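Local coordinates for clostripain-related protein (Bacteroides thetaiotaomicron, PDB 6NAG) that probably cleaves peptide bonds as a secreted cysteine protease of the clostripain (C11) family, at residues A[47-52]-A[59-64]; A[113-118]-A[349-354]; A[118-123]-A[152-157]; A[138-143]-A[282-287]; A[201-206]-A[325-330]. The protein carries 1 engineered substitution. All blocks are in the same frame, centred on the assembly; numbering follows the deposited sequence.

Interaction 1 (A[47-52]-A[59-64]). With PRO (proline), chain C.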
# COMPACT_ATOMS: atom_id res chain seq x y z
N ARG A 47 8.14 -0.84 20.97
CA ARG A 47 7.15 0.13 21.41
C ARG A 47 5.74 -0.45 21.32
O ARG A 47 5.41 -1.14 20.36
CB ARG A 47 7.25 1.41 20.58
CG ARG A 47 8.59 2.12 20.69
CD ARG A 47 8.66 3.35 19.80
NE ARG A 47 7.70 4.37 20.21
CZ ARG A 47 7.63 5.58 19.67
NH1 ARG A 47 8.46 5.93 18.69
NH2 ARG A 47 6.73 6.45 20.10
N ILE A 48 4.93 -0.18 22.33
CA ILE A 48 3.55 -0.65 22.35
C ILE A 48 2.57 0.48 22.06
O ILE A 48 2.47 1.43 22.83
CB ILE A 48 3.20 -1.31 23.70
CG1 ILE A 48 4.07 -2.54 23.93
CG2 ILE A 48 1.73 -1.68 23.73
CD1 ILE A 48 3.75 -3.28 25.21
N ILE A 49 1.85 0.37 20.95
CA ILE A 49 0.88 1.38 20.56
C ILE A 49 -0.53 0.79 20.60
O ILE A 49 -0.77 -0.30 20.08
CB ILE A 49 1.17 1.92 19.14
CG1 ILE A 49 2.63 2.36 19.03
CG2 ILE A 49 0.23 3.07 18.81
CD1 ILE A 49 3.01 3.46 19.99
N ILE A 50 -1.46 1.51 21.22
CA ILE A 50 -2.82 1.00 21.40
C ILE A 50 -3.88 1.95 20.85
O ILE A 50 -3.91 3.13 21.18
CB ILE A 50 -3.12 0.73 22.88
CG1 ILE A 50 -2.13 -0.28 23.46
CG2 ILE A 50 -4.55 0.22 23.05
CD1 ILE A 50 -2.40 -0.65 24.90
N PHE A 51 -4.75 1.41 20.00
CA PHE A 51 -5.92 2.13 19.51
C PHE A 51 -7.18 1.51 20.10
O PHE A 51 -7.44 0.33 19.90
CB PHE A 51 -5.97 2.10 17.98
CG PHE A 51 -7.24 2.67 17.39
CD1 PHE A 51 -8.33 1.86 17.14
CD2 PHE A 51 -7.32 4.01 17.06
CE1 PHE A 51 -9.49 2.38 16.60
CE2 PHE A 51 -8.47 4.54 16.52
CZ PHE A 51 -9.56 3.72 16.29
N MET A 52 -7.95 2.31 20.82
CA MET A 52 -9.18 1.80 21.43
C MET A 52 -10.35 2.77 21.28
O MET A 52 -10.22 3.96 21.54
CB MET A 52 -8.96 1.49 22.91
CG MET A 52 -10.21 0.97 23.60
SD MET A 52 -9.96 0.58 25.34
CE MET A 52 -11.62 0.09 25.81
N ALA A 59 -12.61 7.44 19.59
CA ALA A 59 -11.47 6.57 19.88
C ALA A 59 -10.21 7.36 20.21
O ALA A 59 -10.14 8.56 19.95
CB ALA A 59 -11.21 5.65 18.70
N THR A 60 -9.23 6.68 20.79
CA THR A 60 -7.98 7.32 21.19
C THR A 60 -6.78 6.43 20.90
O THR A 60 -6.80 5.23 21.18
CB THR A 60 -7.99 7.68 22.69
OG1 THR A 60 -9.08 8.57 22.97
CG2 THR A 60 -6.69 8.34 23.10
N LEU A 61 -5.74 7.02 20.32
CA LEU A 61 -4.48 6.32 20.10
C LEU A 61 -3.46 6.74 21.16
O LEU A 61 -3.18 7.93 21.32
CB LEU A 61 -3.94 6.61 18.70
CG LEU A 61 -2.70 5.82 18.26
CD1 LEU A 61 -3.08 4.39 17.94
CD2 LEU A 61 -2.03 6.48 17.07
N PHE A 62 -2.91 5.77 21.88
CA PHE A 62 -1.92 6.06 22.91
C PHE A 62 -0.83 5.00 22.98
O PHE A 62 -0.93 3.95 22.35
CB PHE A 62 -2.60 6.22 24.27
CG PHE A 62 -3.24 4.97 24.79
CD1 PHE A 62 -4.50 4.59 24.37
CD2 PHE A 62 -2.59 4.17 25.72
CE1 PHE A 62 -5.10 3.45 24.85
CE2 PHE A 62 -3.18 3.02 26.21
CZ PHE A 62 -4.43 2.66 25.77
N GLU A 63 0.21 5.28 23.76
CA GLU A 63 1.36 4.39 23.86
C GLU A 63 1.62 3.93 25.29
O GLU A 63 1.51 4.72 26.23
CB GLU A 63 2.61 5.09 23.30
CG GLU A 63 3.90 4.31 23.50
CD GLU A 63 5.10 5.00 22.88
OE1 GLU A 63 4.94 6.14 22.38
OE2 GLU A 63 6.20 4.41 22.89
N LEU A 64 1.96 2.66 25.45
CA LEU A 64 2.44 2.14 26.72
C LEU A 64 3.96 2.16 26.74
O LEU A 64 4.60 1.46 25.96
CB LEU A 64 1.92 0.72 26.97
CG LEU A 64 0.43 0.53 27.23
CD1 LEU A 64 0.13 -0.91 27.60
CD2 LEU A 64 -0.05 1.48 28.31
N PRO C . -6.39 6.31 27.88
CA PRO C . -7.53 5.87 28.70
C PRO C . -7.39 4.42 29.15
O PRO C . -6.80 3.59 28.45
CB PRO C . -8.72 6.03 27.76
CG PRO C . -8.14 5.90 26.40
CD PRO C . -6.78 6.53 26.48
OXT PRO C . -7.85 4.04 30.22
O HOH W 1 6.34 1.99 24.05
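With chi1 at 65°, F62 holds its ring over I50 on the neighbouring strand, while E63, extended from a CG anti to its backbone N (chi1 173°), reaches back to the arginine R47. That arginine bends at chi3 and offers its NE side to the carboxylate. NH2 meets OE1 of E63 at 2.9 Å, in the guanidinium plane, on the syn side of the oxygen but well out of the carboxylate plane; NE meets OE2 of E63 at 3.1 Å, from above that plane. The result is a side-on, two-pronged salt bridge, which probably offsets the charge of the buried E63, and a water linking OE2 to I48 N and L64 O adds a further bond.

I50 lies against one face of the F62 ring, its CB 4.0 Å from the ring centroid in a CH-pi contact. A bound proline lies over the opposite face, its CD 3.7 Å from CD1 of F62. On the face of the sheet bearing I49 and F51, the branched I49 CG2 meets L61 CD1 at 3.7 Å. A59, small enough to admit a ring, has its CB 3.5 Å from F51 CZ. The backbones are tied by reciprocal bonds, I50 N to F62 O being 2.7 Å, and another such pair joins M52 and T60. Helix 24-38 packs on the face bearing I48 and M52, where apolar residues suit burial. The whole is an antiparallel beta hairpin within the large mixed sheet of this clan CD protease.

Interaction 2 (A[113-118]-A[349-354])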
# COMPACT_ATOMS: atom_id res chain seq x y z
N HIS A 113 -15.32 -8.99 18.81
CA HIS A 113 -16.08 -10.20 18.53
C HIS A 113 -15.64 -10.76 17.18
O HIS A 113 -15.39 -10.00 16.25
CB HIS A 113 -17.58 -9.93 18.53
CG HIS A 113 -18.15 -9.64 19.88
ND1 HIS A 113 -18.45 -10.64 20.79
CD2 HIS A 113 -18.48 -8.48 20.49
CE1 HIS A 113 -18.93 -10.10 21.89
NE2 HIS A 113 -18.97 -8.79 21.73
N GLY A 114 -15.54 -12.08 17.09
CA GLY A 114 -15.08 -12.71 15.86
C GLY A 114 -16.10 -13.64 15.25
O GLY A 114 -16.89 -14.26 15.95
N MET A 115 -16.07 -13.75 13.92
CA MET A 115 -16.97 -14.64 13.20
C MET A 115 -16.28 -15.18 11.95
O MET A 115 -16.93 -15.46 10.94
CB MET A 115 -18.27 -13.91 12.85
CG MET A 115 -19.45 -14.82 12.57
SD MET A 115 -19.78 -15.96 13.92
CE MET A 115 -21.12 -16.92 13.22
N GLY A 116 -14.97 -15.31 12.02
CA GLY A 116 -14.19 -15.90 10.94
C GLY A 116 -14.27 -15.16 9.62
O GLY A 116 -14.19 -13.94 9.57
N TRP A 117 -14.42 -15.93 8.55
CA TRP A 117 -14.41 -15.40 7.19
C TRP A 117 -15.77 -14.86 6.77
O TRP A 117 -15.88 -14.22 5.72
CB TRP A 117 -13.97 -16.48 6.21
CG TRP A 117 -14.90 -17.65 6.19
CD1 TRP A 117 -14.80 -18.78 6.96
CD2 TRP A 117 -16.07 -17.82 5.38
NE1 TRP A 117 -15.84 -19.63 6.67
CE2 TRP A 117 -16.63 -19.07 5.71
CE3 TRP A 117 -16.69 -17.03 4.41
CZ2 TRP A 117 -17.79 -19.54 5.10
CZ3 TRP A 117 -17.84 -17.51 3.81
CH2 TRP A 117 -18.38 -18.75 4.15
N ILE A 118 -16.79 -15.13 7.58
CA ILE A 118 -18.16 -14.75 7.26
C ILE A 118 -18.29 -13.28 6.90
O ILE A 118 -17.85 -12.41 7.66
CB ILE A 118 -19.11 -15.06 8.44
CG1 ILE A 118 -19.05 -16.55 8.79
CG2 ILE A 118 -20.54 -14.65 8.11
CD1 ILE A 118 -19.41 -17.47 7.65
N HIS A 349 -24.93 -24.02 6.77
CA HIS A 349 -25.52 -22.91 7.52
C HIS A 349 -25.74 -21.73 6.59
O HIS A 349 -25.00 -21.53 5.63
CB HIS A 349 -24.61 -22.52 8.69
CG HIS A 349 -25.30 -21.69 9.73
ND1 HIS A 349 -25.52 -20.34 9.58
CD2 HIS A 349 -25.81 -22.02 10.94
CE1 HIS A 349 -26.14 -19.87 10.66
NE2 HIS A 349 -26.32 -20.88 11.50
N SER A 350 -26.77 -20.93 6.88
CA SER A 350 -27.14 -19.81 6.03
C SER A 350 -26.04 -18.74 5.98
O SER A 350 -25.90 -18.04 4.98
CB SER A 350 -28.45 -19.19 6.50
OG SER A 350 -28.34 -18.72 7.84
N LEU A 351 -25.27 -18.64 7.05
CA LEU A 351 -24.21 -17.64 7.14
C LEU A 351 -23.02 -18.00 6.25
O LEU A 351 -22.20 -17.14 5.93
CB LEU A 351 -23.74 -17.48 8.59
CG LEU A 351 -24.71 -16.77 9.54
CD1 LEU A 351 -24.11 -16.69 10.94
CD2 LEU A 351 -25.05 -15.39 9.02
N ALA A 352 -22.93 -19.26 5.86
CA ALA A 352 -21.82 -19.73 5.03
C ALA A 352 -22.27 -19.98 3.60
O ALA A 352 -21.70 -20.82 2.90
CB ALA A 352 -21.21 -20.98 5.62
N SER A 353 -23.27 -19.23 3.15
CA SER A 353 -23.83 -19.42 1.81
C SER A 353 -22.88 -18.93 0.72
O SER A 353 -22.88 -19.45 -0.39
CB SER A 353 -25.18 -18.70 1.70
OG SER A 353 -25.04 -17.31 1.95
N LYS A 354 -22.07 -17.92 1.04
CA LYS A 354 -21.13 -17.36 0.07
C LYS A 354 -19.74 -17.94 0.24
O LYS A 354 -18.74 -17.24 0.11
CB LYS A 354 -21.08 -15.84 0.19
CG LYS A 354 -22.42 -15.14 0.01
CD LYS A 354 -22.22 -13.70 -0.45
CE LYS A 354 -23.49 -12.88 -0.30
NZ LYS A 354 -23.84 -12.67 1.13
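L351 and A352 pack against a type II' beta turn, M115 to I118, whose G116 supplies the positive phi of its second position; the contact joins this turn, just after strand 113-114, to the loop between strand 342-343 and helix 359-363. H349 prepares the second segment: its ND1 accepts the backbone N-H of L351 at 3.1 Å, within the ring plane, a bond that probably helps hold the 3-10 segment 350-351. L351 comes next, and its CD1 meets CE of M115 at 3.8 Å, the flexible methionine crossing the leucine at about a right angle. The carbonyl O of L351 lies beside I118 CD1, a terminal methyl that also sits over one face of the W117 ring.

A352, small enough to let an indole come close, places CB 3.7 Å from W117 CZ2. The tryptophan reaches it because chi1 is 61°, and its NE1 is bonded to S344 OG. K354 sends its amine elsewhere, to N122 and S121. What it gives W117 is its backbone: the K354 O lies 3.8 Å from CZ3 of the indole.

Interaction 3 (A[118-123]-A[152-157])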
# COMPACT_ATOMS: atom_id res chain seq x y z
N ILE A 118 -16.79 -15.13 7.58
CA ILE A 118 -18.16 -14.75 7.26
C ILE A 118 -18.29 -13.28 6.90
O ILE A 118 -17.85 -12.41 7.66
CB ILE A 118 -19.11 -15.06 8.44
CG1 ILE A 118 -19.05 -16.55 8.79
CG2 ILE A 118 -20.54 -14.65 8.11
CD1 ILE A 118 -19.41 -17.47 7.65
N PRO A 119 -18.86 -12.99 5.73
CA PRO A 119 -19.05 -11.61 5.27
C PRO A 119 -20.07 -10.86 6.12
O PRO A 119 -21.00 -11.46 6.65
CB PRO A 119 -19.55 -11.77 3.84
CG PRO A 119 -20.16 -13.13 3.80
CD PRO A 119 -19.33 -13.97 4.73
N VAL A 120 -19.88 -9.55 6.26
CA VAL A 120 -20.78 -8.71 7.03
C VAL A 120 -22.18 -8.71 6.42
O VAL A 120 -23.18 -8.68 7.12
CB VAL A 120 -20.26 -7.26 7.14
CG1 VAL A 120 -21.22 -6.39 7.94
CG2 VAL A 120 -18.87 -7.24 7.76
N SER A 121 -22.23 -8.76 5.09
CA SER A 121 -23.49 -8.77 4.35
C SER A 121 -24.39 -9.93 4.75
O SER A 121 -25.61 -9.79 4.82
CB SER A 121 -23.23 -8.80 2.85
OG SER A 121 -22.61 -10.02 2.46
N ASN A 122 -23.78 -11.09 5.02
CA ASN A 122 -24.53 -12.25 5.48
C ASN A 122 -25.14 -12.03 6.86
O ASN A 122 -26.23 -12.52 7.15
CB ASN A 122 -23.63 -13.49 5.49
CG ASN A 122 -23.81 -14.36 4.25
OD1 ASN A 122 -23.14 -14.16 3.24
ND2 ASN A 122 -24.72 -15.32 4.33
N SER A 123 -24.43 -11.29 7.70
CA SER A 123 -24.95 -10.92 9.02
C SER A 123 -25.87 -9.72 8.88
O SER A 123 -26.80 -9.54 9.67
CB SER A 123 -23.81 -10.61 9.99
OG SER A 123 -23.19 -9.38 9.67
N GLN A 152 -23.33 -2.85 11.66
CA GLN A 152 -22.83 -1.49 11.48
C GLN A 152 -21.39 -1.36 11.98
O GLN A 152 -20.62 -0.55 11.47
CB GLN A 152 -23.74 -0.50 12.20
CG GLN A 152 -23.31 0.96 12.10
CD GLN A 152 -24.17 1.87 12.96
OE1 GLN A 152 -25.07 1.41 13.67
NE2 GLN A 152 -23.91 3.17 12.89
N TYR A 153 -21.04 -2.18 12.97
CA TYR A 153 -19.73 -2.11 13.59
C TYR A 153 -18.87 -3.34 13.28
O TYR A 153 -17.98 -3.69 14.05
CB TYR A 153 -19.87 -1.96 15.10
CG TYR A 153 -20.73 -0.78 15.52
CD1 TYR A 153 -20.59 0.45 14.90
CD2 TYR A 153 -21.67 -0.91 16.52
CE1 TYR A 153 -21.38 1.53 15.28
CE2 TYR A 153 -22.46 0.16 16.91
CZ TYR A 153 -22.31 1.37 16.28
OH TYR A 153 -23.09 2.44 16.66
N GLN A 154 -19.15 -4.00 12.16
CA GLN A 154 -18.41 -5.20 11.78
C GLN A 154 -17.55 -4.97 10.53
O GLN A 154 -17.94 -4.23 9.63
CB GLN A 154 -19.37 -6.36 11.55
CG GLN A 154 -20.03 -6.87 12.82
CD GLN A 154 -21.23 -7.75 12.55
OE1 GLN A 154 -21.56 -8.03 11.40
NE2 GLN A 154 -21.89 -8.19 13.61
N THR A 155 -16.39 -5.61 10.50
CA THR A 155 -15.44 -5.43 9.42
C THR A 155 -15.09 -6.77 8.76
O THR A 155 -14.87 -7.77 9.44
CB THR A 155 -14.14 -4.77 9.91
OG1 THR A 155 -14.46 -3.66 10.75
CG2 THR A 155 -13.29 -4.30 8.74
N ASP A 156 -15.04 -6.78 7.43
CA ASP A 156 -14.66 -7.97 6.69
C ASP A 156 -13.16 -8.20 6.75
O ASP A 156 -12.39 -7.28 7.01
CB ASP A 156 -15.11 -7.87 5.23
CG ASP A 156 -16.59 -8.13 5.06
OD1 ASP A 156 -17.11 -9.05 5.73
OD2 ASP A 156 -17.24 -7.42 4.26
N ILE A 157 -12.75 -9.44 6.51
CA ILE A 157 -11.33 -9.80 6.53
C ILE A 157 -10.60 -9.18 5.35
O ILE A 157 -9.47 -8.72 5.48
CB ILE A 157 -11.15 -11.33 6.51
CG1 ILE A 157 -11.95 -11.99 7.63
CG2 ILE A 157 -9.67 -11.70 6.63
CD1 ILE A 157 -11.62 -11.45 9.00
O HOH W 2 -15.24 -11.26 6.44
O HOH W 3 -19.86 -8.07 3.46
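Q154 reaches across to V120 and S123 from the short strand 154-155. Its CB lies 3.9 Å from CG2 of V120 and 4.1 Å from CG1, so that the valine offers both methyls to the aliphatic start of the glutamine. With CG anti to the carbonyl carbon (chi1 -70°), the rest of the chain runs extended and carries the amide toward S123. There OE1 lies 2.7 Å from OG of S123; that hydroxyl also has V120 O within reach and is poorly ordered, so its choice of partner is unsettled. At the other end of the amide, NE2 bonds to the carbonyl of G148, which helps to fix which way the group is flipped.

D156 makes the firmer link: the syn lone pair of its OD1 takes the V120 N-H at 2.9 Å. Its other oxygen, OD2, receives a water 2.8 Å away that in turn accepts from S121 N. D156 occupies the N-cap position of helix 157-166 without capping it by its side chain; this short acidic group accepts instead from the first N-H groups of helix 120-125, directly and through water.

Interaction 4 (A[138-143]-A[282-287])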
# COMPACT_ATOMS: atom_id res chain seq x y z
N GLU A 138 -33.18 -22.46 10.01
CA GLU A 138 -32.08 -23.00 9.23
C GLU A 138 -32.58 -24.22 8.47
O GLU A 138 -33.56 -24.85 8.87
CB GLU A 138 -30.90 -23.37 10.12
CG GLU A 138 -30.17 -22.18 10.71
CD GLU A 138 -29.41 -21.38 9.67
OE1 GLU A 138 -28.93 -21.99 8.69
OE2 GLU A 138 -29.28 -20.15 9.83
N ASN A 139 -31.91 -24.56 7.37
CA ASN A 139 -32.32 -25.71 6.57
C ASN A 139 -32.01 -27.02 7.28
O ASN A 139 -31.16 -27.79 6.85
CB ASN A 139 -31.65 -25.68 5.19
CG ASN A 139 -32.29 -26.64 4.21
OD1 ASN A 139 -33.42 -27.08 4.40
ND2 ASN A 139 -31.56 -26.97 3.15
N VAL A 140 -32.72 -27.26 8.38
CA VAL A 140 -32.52 -28.45 9.19
C VAL A 140 -33.85 -29.19 9.35
O VAL A 140 -34.91 -28.60 9.15
CB VAL A 140 -31.95 -28.10 10.59
CG1 VAL A 140 -30.59 -27.44 10.45
CG2 VAL A 140 -32.91 -27.19 11.34
N PRO A 141 -33.80 -30.49 9.68
CA PRO A 141 -35.02 -31.26 9.95
C PRO A 141 -35.93 -30.58 10.98
O PRO A 141 -35.48 -30.25 12.07
CB PRO A 141 -34.49 -32.59 10.49
CG PRO A 141 -33.18 -32.75 9.81
CD PRO A 141 -32.61 -31.36 9.68
N MET A 142 -37.19 -30.38 10.61
CA MET A 142 -38.13 -29.66 11.46
C MET A 142 -38.72 -30.54 12.56
O MET A 142 -39.03 -31.71 12.33
CB MET A 142 -39.25 -29.06 10.62
CG MET A 142 -38.79 -28.07 9.57
SD MET A 142 -38.02 -26.60 10.29
CE MET A 142 -37.41 -25.78 8.82
N THR A 143 -38.87 -29.96 13.74
CA THR A 143 -39.56 -30.63 14.84
C THR A 143 -40.83 -29.86 15.19
O THR A 143 -41.09 -28.81 14.61
CB THR A 143 -38.66 -30.75 16.09
OG1 THR A 143 -38.15 -29.46 16.44
CG2 THR A 143 -37.50 -31.69 15.81
N GLY A 282 -20.47 -23.71 18.20
CA GLY A 282 -21.65 -24.13 18.94
C GLY A 282 -22.92 -23.92 18.14
O GLY A 282 -23.99 -23.73 18.72
N TYR A 283 -22.80 -23.97 16.82
CA TYR A 283 -23.93 -23.68 15.95
C TYR A 283 -24.48 -24.93 15.26
O TYR A 283 -23.78 -25.93 15.13
CB TYR A 283 -23.52 -22.65 14.89
CG TYR A 283 -22.95 -21.38 15.47
CD1 TYR A 283 -23.53 -20.78 16.58
CD2 TYR A 283 -21.82 -20.79 14.93
CE1 TYR A 283 -23.01 -19.62 17.13
CE2 TYR A 283 -21.29 -19.63 15.46
CZ TYR A 283 -21.88 -19.05 16.56
OH TYR A 283 -21.36 -17.90 17.10
N TYR A 284 -25.73 -24.86 14.84
CA TYR A 284 -26.34 -25.92 14.06
C TYR A 284 -27.21 -25.33 12.95
O TYR A 284 -28.20 -24.66 13.23
CB TYR A 284 -27.17 -26.85 14.94
CG TYR A 284 -27.67 -28.08 14.22
CD1 TYR A 284 -26.79 -29.08 13.82
CD2 TYR A 284 -29.02 -28.24 13.93
CE1 TYR A 284 -27.23 -30.20 13.16
CE2 TYR A 284 -29.47 -29.37 13.27
CZ TYR A 284 -28.58 -30.34 12.88
OH TYR A 284 -29.03 -31.46 12.22
N PRO A 285 -26.84 -25.58 11.68
CA PRO A 285 -25.71 -26.39 11.21
C PRO A 285 -24.34 -25.80 11.55
O PRO A 285 -24.22 -24.59 11.75
CB PRO A 285 -25.91 -26.42 9.68
CG PRO A 285 -27.33 -26.04 9.46
CD PRO A 285 -27.65 -25.07 10.56
N VAL A 286 -23.33 -26.66 11.63
CA VAL A 286 -21.98 -26.23 11.97
C VAL A 286 -21.40 -25.34 10.88
O VAL A 286 -21.55 -25.61 9.69
CB VAL A 286 -21.06 -27.45 12.18
CG1 VAL A 286 -19.67 -27.01 12.61
CG2 VAL A 286 -21.66 -28.40 13.20
N ILE A 287 -20.74 -24.26 11.30
CA ILE A 287 -20.08 -23.36 10.36
C ILE A 287 -18.59 -23.68 10.27
O ILE A 287 -18.02 -23.76 9.18
CB ILE A 287 -20.26 -21.89 10.77
CG1 ILE A 287 -21.74 -21.54 10.87
CG2 ILE A 287 -19.57 -20.97 9.77
CD1 ILE A 287 -22.01 -20.12 11.31
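Apolar contact carries most of this meeting, centred on V140. Its CG1, anti to the carbonyl carbon (chi1 -62°), reaches both partners at once: CE2 of the Y284 ring at 3.6 Å and CG of P285 at 3.7 Å. The valine comes at the tyrosine ring obliquely. Y284 and P285 are joined by a cis peptide bond, which proline tolerates well.

The aliphatic part of E138 adds to this, its CB 3.7 Å from P285 CD. Polar groups act within or beyond the pair. The bend at chi2 brings the E138 carboxylate past P285, where OE2 bonds S350 OG. In the backbone of 138-143, V140 N donates to E138 O at 2.6 Å, closing the inverse gamma turn centred on N139 that brings E138 and V140 to the same partner.

Joined mainly by apolar contact, two surface loops meet without directional bonds between them, so the contact probably tolerates small shifts, while the carboxylate of E138 is satisfied at least in part by S350 of the 349-354 loop.

Interaction 5 (A[201-206]-A[325-330])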
# COMPACT_ATOMS: atom_id res chain seq x y z
N THR A 201 -9.83 -21.52 17.13
CA THR A 201 -10.77 -22.21 16.25
C THR A 201 -12.18 -22.02 16.77
O THR A 201 -13.13 -21.93 15.99
CB THR A 201 -10.47 -23.71 16.16
OG1 THR A 201 -10.63 -24.32 17.45
CG2 THR A 201 -9.06 -23.95 15.66
N SER A 202 -12.31 -21.94 18.09
CA SER A 202 -13.60 -21.87 18.74
C SER A 202 -13.81 -20.54 19.44
O SER A 202 -13.26 -19.52 19.04
CB SER A 202 -13.75 -23.02 19.73
OG SER A 202 -13.54 -24.27 19.10
N GLU A 203 -14.62 -20.56 20.50
CA GLU A 203 -14.93 -19.34 21.23
C GLU A 203 -13.94 -19.08 22.36
O GLU A 203 -13.62 -19.97 23.15
CB GLU A 203 -16.36 -19.40 21.77
CG GLU A 203 -17.42 -19.27 20.70
CD GLU A 203 -18.83 -19.26 21.25
OE1 GLU A 203 -19.02 -18.85 22.42
OE2 GLU A 203 -19.76 -19.66 20.52
N VAL A 204 -13.46 -17.84 22.42
CA VAL A 204 -12.59 -17.40 23.51
C VAL A 204 -13.44 -16.74 24.58
O VAL A 204 -14.34 -15.96 24.27
CB VAL A 204 -11.52 -16.41 23.01
CG1 VAL A 204 -10.55 -16.06 24.13
CG2 VAL A 204 -10.77 -17.00 21.83
N MET A 205 -13.15 -17.04 25.84
CA MET A 205 -13.85 -16.41 26.95
C MET A 205 -13.68 -14.90 26.88
O MET A 205 -12.70 -14.40 26.32
CB MET A 205 -13.35 -16.95 28.29
CG MET A 205 -13.38 -18.46 28.41
SD MET A 205 -14.98 -19.18 28.00
CE MET A 205 -16.04 -18.35 29.18
N ALA A 206 -14.63 -14.17 27.46
CA ALA A 206 -14.67 -12.71 27.36
C ALA A 206 -13.38 -12.05 27.84
O ALA A 206 -13.02 -10.98 27.38
CB ALA A 206 -15.86 -12.17 28.15
N PHE A 325 -14.08 -27.21 24.53
CA PHE A 325 -14.19 -25.79 24.25
C PHE A 325 -15.59 -25.33 24.61
O PHE A 325 -16.53 -26.14 24.62
CB PHE A 325 -13.84 -25.46 22.79
CG PHE A 325 -14.88 -25.90 21.78
CD1 PHE A 325 -15.95 -25.09 21.46
CD2 PHE A 325 -14.75 -27.12 21.13
CE1 PHE A 325 -16.89 -25.48 20.53
CE2 PHE A 325 -15.69 -27.52 20.20
CZ PHE A 325 -16.76 -26.70 19.90
N TYR A 326 -15.74 -24.05 24.92
CA TYR A 326 -17.02 -23.53 25.37
C TYR A 326 -17.71 -22.69 24.30
O TYR A 326 -17.06 -22.00 23.52
CB TYR A 326 -16.83 -22.69 26.64
CG TYR A 326 -18.07 -21.97 27.09
CD1 TYR A 326 -19.06 -22.63 27.81
CD2 TYR A 326 -18.26 -20.62 26.81
CE1 TYR A 326 -20.21 -21.97 28.22
CE2 TYR A 326 -19.39 -19.96 27.22
CZ TYR A 326 -20.36 -20.64 27.93
OH TYR A 326 -21.50 -19.98 28.34
N SER A 327 -19.03 -22.77 24.27
CA SER A 327 -19.84 -21.95 23.38
C SER A 327 -21.09 -21.48 24.12
O SER A 327 -21.72 -22.25 24.84
CB SER A 327 -20.23 -22.72 22.12
OG SER A 327 -21.05 -21.93 21.28
N MET A 328 -21.45 -20.21 23.94
CA MET A 328 -22.62 -19.65 24.60
C MET A 328 -23.91 -20.28 24.08
O MET A 328 -24.95 -20.20 24.72
CB MET A 328 -22.68 -18.13 24.41
CG MET A 328 -21.52 -17.38 25.03
SD MET A 328 -21.81 -15.60 25.06
CE MET A 328 -22.26 -15.30 23.36
N SER A 329 -23.83 -20.90 22.91
CA SER A 329 -25.01 -21.44 22.24
C SER A 329 -25.33 -22.88 22.66
O SER A 329 -26.45 -23.34 22.45
CB SER A 329 -24.84 -21.37 20.73
OG SER A 329 -24.76 -20.02 20.29
N ARG A 330 -24.36 -23.58 23.23
CA ARG A 330 -24.61 -24.97 23.62
C ARG A 330 -23.75 -25.46 24.79
O ARG A 330 -23.91 -26.59 25.25
CB ARG A 330 -24.41 -25.90 22.42
CG ARG A 330 -22.98 -26.05 21.96
CD ARG A 330 -22.79 -27.39 21.27
NE ARG A 330 -23.71 -27.57 20.15
CZ ARG A 330 -24.00 -28.74 19.59
NH1 ARG A 330 -23.44 -29.85 20.06
NH2 ARG A 330 -24.84 -28.81 18.58
O HOH W 4 -13.62 -22.13 24.54
O HOH W 5 -22.39 -18.73 20.41
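E203 anchors the loop 201-206 to S327 and M328, at the end of one strand of the small hairpin 324-327/331-334. Hydrogen bonds come first. The extended glutamate brings OE2 to S327 OG at 2.7 Å, the hydroxyl approaching from above the carboxylate plane, while OE1 takes the N-H of M328 at 3.2 Å on the syn side, tilted out of the carboxylate plane. A glutamate suits the place because its two oxygens can hold a hydroxyl and a backbone N-H together; Y180 OH adds a weak bond to OE2.

Waters extend the link: one joins E203 O to Y326 N, and another lies between OE2 and S329 OG.

Aromatic contacts flank these bonds. M205 folds at chi2 and chi3, and its SD comes obliquely to the Y326 ring, 4.8 Å from the centroid, a Met-aromatic contact made by a soft, flexible side chain. At the other end S202, whose hydroxyl is bonded to L280 O, is small enough to sit over F325: its OG lies above one face of the ring, offset toward the rim and 3.4 Å from CG.

Overall arrangement
Interaction 1 stands apart, in the hairpin 46-53/58-67 of the nine-stranded mixed sheet; its centre is about 41 Å from that of interaction 4, on the opposite side of the chain's centre. The other four form a connected cluster. Interactions 2 and 3, with centres about 8 Å apart, share I118 and are tied by N122, which bonds K354 and S353. Interaction 4 touches 2 through E138 and S350, 3 where I287 meets I118, and 5 where G282 meets S327 and S329. In sequence, 3, 4 and 5 are nested within the span closed by 2, and 4 crosses 3 and 5. The loop 349-354 thus meets the 113-118 turn, helix 120-125 and the loop at E138.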